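Acetylene hydratase (Pelobacter acetylenicus, PDB 2E7Z) catalyses the hydration of acetylene to acetaldehyde, using a tungsten ion held by two molybdopterin guanine dinucleotides together with a [4Fe-4S] cluster. Local coordinates at residues A[512-515]-A[516-520]; A[92-95]-A[96-100]; A[140-143]-A[144-148]. One frame throughout, in Å; residues are numbered along the deposited sequence.

Contact 1: A[512-515]-A[516-520]; sequences DRLE and LINYR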
loop_
_atom_site.group_PDB
_atom_site.type_symbol
_atom_site.label_atom_id
_atom_site.label_comp_id
_atom_site.label_asym_id
_atom_site.label_seq_id
_atom_site.Cartn_x
_atom_site.Cartn_y
_atom_site.Cartn_z
ATOM N N ASP A 512 7.492 -23.696 14.600
ATOM C CA ASP A 512 8.173 -23.036 13.499
ATOM C C ASP A 512 7.140 -22.635 12.459
ATOM O O ASP A 512 5.944 -22.926 12.585
ATOM C CB ASP A 512 9.278 -23.915 12.889
ATOM C CG ASP A 512 8.800 -25.309 12.490
ATOM O OD1 ASP A 512 7.622 -25.479 12.127
ATOM O OD2 ASP A 512 9.627 -26.251 12.554
ATOM N N ARG A 513 7.615 -21.940 11.436
ATOM C CA ARG A 513 6.736 -21.449 10.404
ATOM C C ARG A 513 5.992 -22.588 9.715
ATOM O O ARG A 513 4.849 -22.426 9.337
ATOM C CB ARG A 513 7.471 -20.548 9.413
ATOM C CG ARG A 513 6.505 -19.949 8.378
ATOM C CD ARG A 513 7.186 -19.074 7.350
ATOM N NE ARG A 513 8.305 -19.809 6.773
ATOM C CZ ARG A 513 9.327 -19.283 6.104
ATOM N NH1 ARG A 513 9.326 -17.990 5.786
ATOM N NH2 ARG A 513 10.373 -20.051 5.738
ATOM N N LEU A 514 6.620 -23.741 9.560
ATOM C CA LEU A 514 5.934 -24.833 8.879
ATOM C C LEU A 514 4.733 -25.296 9.693
ATOM O O LEU A 514 3.656 -25.570 9.145
ATOM C CB LEU A 514 6.891 -25.990 8.593
ATOM C CG LEU A 514 6.275 -27.223 7.928
ATOM C CD1 LEU A 514 5.583 -26.880 6.608
ATOM C CD2 LEU A 514 7.365 -28.271 7.742
ATOM N N GLU A 515 4.888 -25.379 11.007
ATOM C CA GLU A 515 3.720 -25.760 11.812
ATOM C C GLU A 515 2.602 -24.725 11.725
ATOM O O GLU A 515 1.410 -25.058 11.728
ATOM C CB GLU A 515 4.119 -25.985 13.274
ATOM C CG GLU A 515 4.910 -27.259 13.510
ATOM C CD GLU A 515 5.073 -27.632 14.986
ATOM O OE1 GLU A 515 4.468 -27.007 15.883
ATOM O OE2 GLU A 515 5.852 -28.576 15.217
ATOM N N LEU A 516 2.980 -23.457 11.675
ATOM C CA LEU A 516 2.022 -22.373 11.536
ATOM C C LEU A 516 1.323 -22.409 10.171
ATOM O O LEU A 516 0.090 -22.242 10.106
ATOM C CB LEU A 516 2.751 -21.051 11.771
ATOM C CG LEU A 516 1.921 -19.772 11.558
ATOM C CD1 LEU A 516 0.678 -19.754 12.477
ATOM C CD2 LEU A 516 2.803 -18.571 11.857
ATOM N N ILE A 517 2.087 -22.668 9.105
ATOM C CA ILE A 517 1.490 -22.924 7.788
ATOM C C ILE A 517 0.467 -24.073 7.864
ATOM O O ILE A 517 -0.660 -23.951 7.387
ATOM C CB ILE A 517 2.588 -23.190 6.708
ATOM C CG1 ILE A 517 3.308 -21.883 6.333
ATOM C CG2 ILE A 517 1.956 -23.856 5.492
ATOM C CD1 ILE A 517 4.628 -22.094 5.533
ATOM N N ASN A 518 0.843 -25.174 8.490
ATOM C CA ASN A 518 -0.066 -26.309 8.560
ATOM C C ASN A 518 -1.300 -25.966 9.357
ATOM O O ASN A 518 -2.377 -26.491 9.064
ATOM C CB ASN A 518 0.661 -27.531 9.128
ATOM C CG ASN A 518 1.535 -28.189 8.102
ATOM O OD1 ASN A 518 1.246 -28.126 6.916
ATOM N ND2 ASN A 518 2.609 -28.831 8.552
ATOM N N TYR A 519 -1.159 -25.079 10.338
ATOM C CA TYR A 519 -2.341 -24.595 11.069
ATOM C C TYR A 519 -3.252 -23.728 10.182
ATOM O O TYR A 519 -4.471 -23.917 10.152
ATOM C CB TYR A 519 -1.926 -23.831 12.336
ATOM C CG TYR A 519 -3.136 -23.305 13.112
ATOM C CD1 TYR A 519 -4.056 -24.168 13.703
ATOM C CD2 TYR A 519 -3.367 -21.928 13.222
ATOM C CE1 TYR A 519 -5.169 -23.667 14.370
ATOM C CE2 TYR A 519 -4.464 -21.423 13.907
ATOM C CZ TYR A 519 -5.352 -22.301 14.476
ATOM O OH TYR A 519 -6.453 -21.790 15.138
ATOM N N ARG A 520 -2.653 -22.798 9.430
ATOM C CA ARG A 520 -3.422 -21.968 8.513
ATOM C C ARG A 520 -4.282 -22.831 7.570
ATOM O O ARG A 520 -5.448 -22.515 7.330
ATOM C CB ARG A 520 -2.450 -21.055 7.752
ATOM C CG ARG A 520 -3.012 -20.203 6.638
ATOM C CD ARG A 520 -3.820 -18.996 7.161
ATOM N NE ARG A 520 -4.007 -18.048 6.045
ATOM C CZ ARG A 520 -5.119 -17.365 5.754
ATOM N NH1 ARG A 520 -6.263 -17.483 6.449
ATOM N NH2 ARG A 520 -5.100 -16.587 4.686
#
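Arg513 carries CG opposite its backbone N (chi1 -176°), while Ile517, one turn on, keeps CG1 beside its own N (chi1 -73°). These torsions lay the two chains side by side, pointing the same way, with Arg513 CG 4.0 Å from Ile517 CD1. Ile517 CG1 also rests 3.4 Å from Arg513 O, the carbonyl that takes Ile517 N in a short, nearly straight bond of 2.8 Å. Beyond CG the arginine leaves its neighbour: NH1 makes a salt bridge with Asp457, a cofactor-binding residue, and a hydrogen bond with Ser114.

On another side of the helix, Leu514 and Asn518 cross at a slant, and Asn518 ND2 sits 4.1 Å from both CG and CD1 of Leu514. Asn518 OD1 takes the backbone N of Trp528, whose side chain also touches Leu514 and Ile517.

At the start of the helix Asp512 folds its carboxylate back, and OD1 accepts Glu515 N at 3.0 Å, met nearly along the C-O axis. Glu515 OE1 in turn accepts Lys511 N. Asp512 O receives Leu516 N at 3.1 Å, which closes the first turn. This is a classic aspartate N-cap, opening the short helix 513-520.

Contact 2: A[92-95]-A[96-100]; sequences KKII and AKYGP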
loop_
_atom_site.group_PDB
_atom_site.type_symbol
_atom_site.label_atom_id
_atom_site.label_comp_id
_atom_site.label_asym_id
_atom_site.label_seq_id
_atom_site.Cartn_x
_atom_site.Cartn_y
_atom_site.Cartn_z
ATOM N N LYS A 92 11.249 -5.259 27.790
ATOM C CA LYS A 92 10.613 -5.380 29.106
ATOM C C LYS A 92 10.796 -4.112 29.935
ATOM O O LYS A 92 9.857 -3.644 30.580
ATOM C CB LYS A 92 11.181 -6.577 29.881
ATOM C CG LYS A 92 10.659 -7.903 29.383
ATOM C CD LYS A 92 11.465 -9.055 29.999
ATOM C CE LYS A 92 10.979 -10.384 29.474
ATOM N NZ LYS A 92 11.779 -11.511 30.051
ATOM N N LYS A 93 12.002 -3.558 29.924
ATOM C CA LYS A 93 12.276 -2.318 30.663
ATOM C C LYS A 93 11.465 -1.147 30.121
ATOM O O LYS A 93 10.911 -0.345 30.893
ATOM C CB LYS A 93 13.777 -1.979 30.643
ATOM C CG LYS A 93 14.625 -2.932 31.478
ATOM C CD LYS A 93 16.124 -2.689 31.244
ATOM C CE LYS A 93 16.620 -1.405 31.918
ATOM N NZ LYS A 93 16.353 -1.400 33.403
ATOM N N ILE A 94 11.391 -1.058 28.792
ATOM C CA ILE A 94 10.641 0.006 28.153
ATOM C C ILE A 94 9.142 -0.095 28.505
ATOM O O ILE A 94 8.486 0.902 28.882
ATOM C CB ILE A 94 10.896 0.005 26.631
ATOM C CG1 ILE A 94 12.338 0.455 26.368
ATOM C CG2 ILE A 94 9.886 0.917 25.921
ATOM C CD1 ILE A 94 12.795 0.155 24.944
ATOM N N ILE A 95 8.599 -1.305 28.403
ATOM C CA ILE A 95 7.177 -1.533 28.704
ATOM C C ILE A 95 6.873 -1.313 30.186
ATOM O O ILE A 95 5.830 -0.795 30.528
ATOM C CB ILE A 95 6.694 -2.941 28.237
ATOM C CG1 ILE A 95 6.666 -2.989 26.704
ATOM C CG2 ILE A 95 5.314 -3.312 28.859
ATOM C CD1 ILE A 95 6.347 -4.393 26.172
ATOM N N ALA A 96 7.796 -1.681 31.062
ATOM C CA ALA A 96 7.564 -1.447 32.497
ATOM C C ALA A 96 7.474 0.047 32.794
ATOM O O ALA A 96 6.745 0.464 33.680
ATOM C CB ALA A 96 8.669 -2.074 33.304
ATOM N N LYS A 97 8.246 0.855 32.066
ATOM C CA LYS A 97 8.321 2.294 32.321
ATOM C C LYS A 97 7.206 3.043 31.606
ATOM O O LYS A 97 6.613 3.965 32.159
ATOM C CB LYS A 97 9.689 2.846 31.890
ATOM C CG LYS A 97 9.912 4.325 32.147
ATOM C CD LYS A 97 11.372 4.687 31.922
ATOM C CE LYS A 97 11.635 6.165 32.169
ATOM N NZ LYS A 97 13.091 6.526 31.993
ATOM N N TYR A 98 6.924 2.641 30.370
ATOM C CA TYR A 98 6.075 3.433 29.507
ATOM C C TYR A 98 4.792 2.720 29.054
ATOM O O TYR A 98 3.988 3.291 28.298
ATOM C CB TYR A 98 6.889 3.833 28.285
ATOM C CG TYR A 98 8.042 4.761 28.544
ATOM C CD1 TYR A 98 7.818 6.111 28.855
ATOM C CD2 TYR A 98 9.354 4.323 28.385
ATOM C CE1 TYR A 98 8.874 7.000 29.033
ATOM C CE2 TYR A 98 10.404 5.196 28.562
ATOM C CZ TYR A 98 10.159 6.536 28.876
ATOM O OH TYR A 98 11.198 7.441 29.018
ATOM N N GLY A 99 4.600 1.474 29.494
ATOM C CA GLY A 99 3.402 0.738 29.080
ATOM C C GLY A 99 3.632 -0.002 27.764
ATOM O O GLY A 99 4.508 0.344 26.977
ATOM N N PRO A 100 2.834 -1.044 27.501
ATOM C CA PRO A 100 3.043 -1.770 26.233
ATOM C C PRO A 100 2.723 -0.919 24.998
ATOM O O PRO A 100 3.270 -1.164 23.936
ATOM C CB PRO A 100 2.064 -2.958 26.354
ATOM C CG PRO A 100 1.001 -2.492 27.345
ATOM C CD PRO A 100 1.721 -1.593 28.324
#
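Ile95 and Pro100 touch across the end of helix 80-98. The isoleucine's CG2, set anti to the backbone N by its chi1 of -69°, reaches over to the proline ring and lies 4.0 Å from Pro100 CD and 3.6 Å from Pro100 N. Its other branch meets the proline through CG1, which comes 3.9 Å from Pro100 CA, so both branches of Ile95 bear on the residue after Gly99.

Ile94 and Tyr98 form a second pair, one helical turn apart. Here too a CG2 methyl makes the contact, 4.2 Å from Tyr98 CD2. The carbonyl oxygen of Ile94 lies at the edge of the ring, near its plane, and it also accepts Tyr98 N at 2.8 Å, nearly in line with the C=O bond. One face of the ring carries Lys97, whose CG stands 3.7 Å above the ring plane, over the centre, before the rest of that extended chain leads away. Tyr98 thus has an aliphatic chain on one face and a carbonyl at its rim, and it also touches Pro405. Lys92 turns its ammonium off the helix to the carbonyl of Arg501.

The backbone fixes where the helix stops. Gly99 N still bonds Ile95 O at 2.8 Å, well tilted from the carbonyl plane, but Gly99 itself has a phi of 88°, where a side chain would jam against the preceding carbonyl. Pro100 has no N-H to continue the pattern. Just beyond, Ser102 OG hydrogen-bonds to Gly99 O. The result is a helix C-terminus ended by a positive-phi glycine and followed by proline, with an apolar contact across the helix end, in the turn that leads from helix 80-98 into strand 103-107 of the mixed sheet.

Contact 3: A[140-143]-A[144-148]; sequences GNTA and GVHRV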
loop_
_atom_site.group_PDB
_atom_site.type_symbol
_atom_site.label_atom_id
_atom_site.label_comp_id
_atom_site.label_asym_id
_atom_site.label_seq_id
_atom_site.Cartn_x
_atom_site.Cartn_y
_atom_site.Cartn_z
ATOM N N GLY A 140 -4.595 -0.351 2.364
ATOM C CA GLY A 140 -5.125 -0.429 3.741
ATOM C C GLY A 140 -6.179 0.630 4.053
ATOM O O GLY A 140 -7.246 0.320 4.588
ATOM N N ASN A 141 -5.880 1.881 3.699
ATOM C CA ASN A 141 -6.895 2.936 3.811
ATOM C C ASN A 141 -8.102 2.599 2.925
ATOM O O ASN A 141 -9.267 2.740 3.356
ATOM C CB ASN A 141 -6.281 4.280 3.396
ATOM C CG ASN A 141 -5.921 4.307 1.947
ATOM O OD1 ASN A 141 -5.038 3.568 1.517
ATOM N ND2 ASN A 141 -6.659 5.097 1.152
ATOM N N THR A 142 -7.830 2.136 1.708
ATOM C CA THR A 142 -8.912 1.885 0.745
ATOM C C THR A 142 -9.867 0.870 1.319
ATOM O O THR A 142 -11.075 1.002 1.204
ATOM C CB THR A 142 -8.353 1.307 -0.574
ATOM O OG1 THR A 142 -7.027 1.795 -0.832
ATOM C CG2 THR A 142 -9.286 1.653 -1.731
ATOM N N ALA A 143 -9.333 -0.177 1.932
ATOM C CA ALA A 143 -10.180 -1.188 2.533
ATOM C C ALA A 143 -11.093 -0.598 3.606
ATOM O O ALA A 143 -12.254 -0.974 3.683
ATOM C CB ALA A 143 -9.333 -2.351 3.092
ATOM N N GLY A 144 -10.593 0.341 4.414
ATOM C CA GLY A 144 -11.465 1.018 5.394
ATOM C C GLY A 144 -12.651 1.724 4.737
ATOM O O GLY A 144 -13.795 1.613 5.199
ATOM N N VAL A 145 -12.374 2.448 3.656
ATOM C CA VAL A 145 -13.424 3.167 2.934
ATOM C C VAL A 145 -14.413 2.180 2.300
ATOM O O VAL A 145 -15.631 2.365 2.367
ATOM C CB VAL A 145 -12.865 4.139 1.893
ATOM C CG1 VAL A 145 -14.016 4.848 1.167
ATOM C CG2 VAL A 145 -11.971 5.197 2.549
ATOM N N HIS A 146 -13.884 1.126 1.682
ATOM C CA HIS A 146 -14.763 0.089 1.115
ATOM C C HIS A 146 -15.625 -0.534 2.188
ATOM O O HIS A 146 -16.799 -0.821 1.973
ATOM C CB HIS A 146 -13.948 -1.025 0.464
ATOM C CG HIS A 146 -13.415 -0.689 -0.887
ATOM N ND1 HIS A 146 -13.394 -1.605 -1.919
ATOM C CD2 HIS A 146 -12.820 0.432 -1.363
ATOM C CE1 HIS A 146 -12.832 -1.053 -2.979
ATOM N NE2 HIS A 146 -12.472 0.183 -2.665
ATOM N N ARG A 147 -15.061 -0.726 3.372
ATOM C CA ARG A 147 -15.787 -1.381 4.447
ATOM C C ARG A 147 -16.940 -0.560 4.995
ATOM O O ARG A 147 -18.034 -1.088 5.243
ATOM C CB ARG A 147 -14.832 -1.768 5.537
ATOM C CG ARG A 147 -14.061 -2.987 5.116
ATOM C CD ARG A 147 -13.224 -3.454 6.220
ATOM N NE ARG A 147 -14.025 -3.997 7.315
ATOM C CZ ARG A 147 -13.537 -4.305 8.504
ATOM N NH1 ARG A 147 -12.215 -4.137 8.749
ATOM N NH2 ARG A 147 -14.364 -4.810 9.418
ATOM N N VAL A 148 -16.743 0.740 5.145
ATOM C CA VAL A 148 -17.883 1.563 5.588
ATOM C C VAL A 148 -18.973 1.654 4.518
ATOM O O VAL A 148 -20.159 1.891 4.830
ATOM C CB VAL A 148 -17.477 2.984 6.061
ATOM C CG1 VAL A 148 -16.431 2.890 7.169
ATOM C CG2 VAL A 148 -17.003 3.871 4.903
#
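Thr142 and His146 make the close-fitting side of this turn. Their side chains lie alongside one another, with Thr142 CG2 3.6 Å from His146 NE2. The imidazole CD2 comes closer still to the threonine backbone, 3.2 Å from Thr142 O, which also takes His146 N at 2.9 Å in an almost straight bond. Arg147 is pressed in likewise: its chi1 of -76° puts CG beside the backbone N and 3.1 Å from Ala143 O.

Looser is the backbone bond from Gly144 N to Gly140 O, weak at 3.4 Å, although Asn141 O would leave little room for a side chain at Gly144. No side here faces solvent, so the polar groups that turn off the helix find protein partners: Asn141 ND2 and Thr142 OG1 both meet Asp295 OD1, and His146 ND1 takes Ser154 N. With the imidazole cut back to an alanine, Ser154 N would probably be left without this acceptor and a gap would open beside the Thr142 methyl.

Helix 140-150 follows closely on Cys138, the tungsten ligand, and strand 154-156 comes soon after it. Asn141, Thr142, Val145 and His146 pack on helix 300-314, while Val148, further along, touches helix 564-569.

How the contacts relate
All three are local contacts along helices, a start, an end and a buried run, set at different depths in the chain. Contact 3 is the inner one: its centre lies about 12 Å from that of the chain, and the Asn141 side chain is about 9 Å from the tungsten ion and about 8 Å from a molybdopterin guanine dinucleotide. Contact 1 lies farther out, yet its Arg513 side chain is about 8 Å from a bound dinucleotide; its salt bridge to cofactor-binding Asp457 is consistent with a second-shell position. Contact 2 lies near the surface, away from the annotated sites. None touches another: centres are 29 to 33 Å apart, and the nearest atoms of contacts 1 and 3 are about 15 Å apart.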